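Local structure of mucus binding proteinn (Lactobacillus reuteri, 4MT5) at residues F165-T168 with P169-D173. The protein probably binds mucus glycoproteins at the bacterial cell surface, this chain being one mucin-binding repeat (repeat V) of the larger wall-attached adhesin. Numbering follows the deposited sequence.
Sequences FTVT and PDSKD
Thr-168 and Ser-171 close a type I turn: Pro-169 and Asp-170 take the two corner positions, i+1 and i+2, and Ser-171 N donates to Thr-168 O at 3.2 Å. Inside the turn the Thr-168 hydroxyl reaches forward to the second corner. With chi1 at 69°, OG1 is tucked over its own backbone, flanked by the N and C of Thr-168, and from there it accepts Asp-170 N at 3.2 Å in a rather bent bond. Together these two bonds make an ST motif, with side-chain and main-chain oxygens of one threonine each taking an amide further on. It ends strand 161-167 and starts the loop towards strand 174-182 in the Muc B2-like part of this ubiquitin-like beta-grasp repeat. A serine hydroxyl adds a third bond from the opposite direction along the chain: Ser-171 OG takes Thr-168 N at 2.9 Å, almost straight at 162°. The same OG comes alongside Val-167, 3.8 Å from its CB, while Val-167 also packs on Phe-144 and Val-111. Pro-169 touches Trp-132 and Phe-113. Replacing Thr-168 with alanine would probably leave Asp-170 N without its side-chain acceptor and the turn relying on its backbone bond and the serine hydroxyl. Further along, Asp-173 OD1 accepts Thr-90 N.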
ATOM      1  N   PHE A 165      -2.832  28.248   0.748  1.00 51.46           N
ATOM      2  CA  PHE A 165      -2.125  27.386   1.672  1.00 51.52           C
ATOM      3  C   PHE A 165      -1.825  26.074   0.946  1.00 49.91           C
ATOM      4  O   PHE A 165      -2.682  25.536   0.229  1.00 43.67           O
ATOM      5  CB  PHE A 165      -2.965  27.149   2.934  1.00 49.99           C
ATOM      6  CG  PHE A 165      -2.790  28.210   3.994  1.00 56.40           C
ATOM      7  CD1 PHE A 165      -1.543  28.792   4.220  1.00 58.82           C
ATOM      8  CD2 PHE A 165      -3.870  28.629   4.763  1.00 55.22           C
ATOM      9  CE1 PHE A 165      -1.372  29.767   5.199  1.00 57.89           C
ATOM     10  CE2 PHE A 165      -3.713  29.608   5.745  1.00 55.46           C
ATOM     11  CZ  PHE A 165      -2.461  30.176   5.963  1.00 61.99           C
ATOM     12  N   THR A 166      -0.597  25.585   1.100  1.00 45.81           N
ATOM     13  CA  THR A 166      -0.219  24.312   0.509  1.00 44.87           C
ATOM     14  C   THR A 166      -0.355  23.228   1.569  1.00 46.92           C
ATOM     15  O   THR A 166      -0.009  23.446   2.732  1.00 43.11           O
ATOM     16  CB  THR A 166       1.224  24.325  -0.043  1.00 44.58           C
ATOM     17  OG1 THR A 166       1.340  25.313  -1.074  1.00 42.85           O
ATOM     18  CG2 THR A 166       1.580  22.965  -0.633  1.00 42.91           C
ATOM     19  N   VAL A 167      -0.873  22.065   1.174  1.00 44.29           N
ATOM     20  CA  VAL A 167      -1.049  20.963   2.109  1.00 41.57           C
ATOM     21  C   VAL A 167      -0.502  19.640   1.551  1.00 43.52           C
ATOM     22  O   VAL A 167      -0.539  19.398   0.345  1.00 42.28           O
ATOM     23  CB  VAL A 167      -2.533  20.808   2.505  1.00 40.47           C
ATOM     24  CG1 VAL A 167      -2.984  22.002   3.319  1.00 39.40           C
ATOM     25  CG2 VAL A 167      -3.396  20.657   1.272  1.00 38.04           C
ATOM     26  N   THR A 168       0.023  18.799   2.441  1.00 44.02           N
ATOM     27  CA  THR A 168       0.474  17.458   2.086  1.00 39.71           C
ATOM     28  C   THR A 168      -0.528  16.467   2.674  1.00 40.84           C
ATOM     29  O   THR A 168      -1.436  16.873   3.397  1.00 38.02           O
ATOM     30  CB  THR A 168       1.867  17.171   2.670  1.00 43.74           C
ATOM     31  OG1 THR A 168       1.770  17.064   4.097  1.00 45.91           O
ATOM     32  CG2 THR A 168       2.856  18.257   2.280  1.00 40.15           C
ATOM     33  N   PRO A 169      -0.380  15.163   2.364  1.00 40.94           N
ATOM     34  CA  PRO A 169      -1.292  14.188   2.986  1.00 40.21           C
ATOM     35  C   PRO A 169      -1.274  14.222   4.523  1.00 41.58           C
ATOM     36  O   PRO A 169      -2.247  13.851   5.192  1.00 35.43           O
ATOM     37  CB  PRO A 169      -0.745  12.849   2.491  1.00 33.56           C
ATOM     38  CG  PRO A 169      -0.107  13.171   1.195  1.00 33.20           C
ATOM     39  CD  PRO A 169       0.448  14.547   1.309  1.00 32.54           C
ATOM     40  N   ASP A 170      -0.159  14.681   5.071  1.00 43.65           N
ATOM     41  CA  ASP A 170       0.051  14.638   6.507  1.00 49.45           C
ATOM     42  C   ASP A 170      -0.652  15.799   7.220  1.00 50.64           C
ATOM     43  O   ASP A 170      -1.070  15.667   8.374  1.00 51.34           O
ATOM     44  CB  ASP A 170       1.558  14.623   6.801  1.00 54.94           C
ATOM     45  CG  ASP A 170       2.296  13.515   6.029  1.00 62.98           C
ATOM     46  OD1 ASP A 170       1.819  12.347   6.037  1.00 56.70           O
ATOM     47  OD2 ASP A 170       3.344  13.817   5.403  1.00 65.03           O
ATOM     48  N   SER A 171      -0.806  16.911   6.500  1.00 47.41           N
ATOM     49  CA  SER A 171      -1.308  18.178   7.039  1.00 43.91           C
ATOM     50  C   SER A 171      -2.598  18.086   7.869  1.00 44.58           C
ATOM     51  O   SER A 171      -3.410  17.171   7.680  1.00 39.27           O
ATOM     52  CB  SER A 171      -1.499  19.196   5.900  1.00 40.71           C
ATOM     53  OG  SER A 171      -0.281  19.482   5.226  1.00 37.00           O
ATOM     54  N   LYS A 172      -2.758  19.050   8.785  1.00 48.11           N
ATOM     55  CA  LYS A 172      -3.978  19.216   9.593  1.00 45.64           C
ATOM     56  C   LYS A 172      -4.984  20.144   8.916  1.00 42.67           C
ATOM     57  O   LYS A 172      -4.597  21.121   8.267  1.00 40.11           O
ATOM     58  CB  LYS A 172      -3.652  19.801  10.966  1.00 47.04           C
ATOM     59  CG  LYS A 172      -2.672  19.005  11.800  1.00 53.69           C
ATOM     60  CD  LYS A 172      -2.422  19.724  13.113  1.00 54.49           C
ATOM     61  CE  LYS A 172      -1.158  19.227  13.788  1.00 65.47           C
ATOM     62  NZ  LYS A 172      -0.775  20.097  14.941  1.00 70.17           N
ATOM     63  N   ASP A 173      -6.271  19.848   9.095  1.00 43.61           N
ATOM     64  CA  ASP A 173      -7.347  20.604   8.447  1.00 47.10           C
ATOM     65  C   ASP A 173      -7.231  22.099   8.695  1.00 46.26           C
ATOM     66  O   ASP A 173      -6.613  22.535   9.666  1.00 45.68           O
ATOM     67  CB  ASP A 173      -8.729  20.116   8.902  1.00 46.07           C
ATOM     68  CG  ASP A 173      -9.177  18.847   8.186  1.00 51.71           C
ATOM     69  OD1 ASP A 173      -8.698  18.582   7.052  1.00 49.25           O
ATOM     70  OD2 ASP A 173     -10.025  18.118   8.757  1.00 55.89           O
TER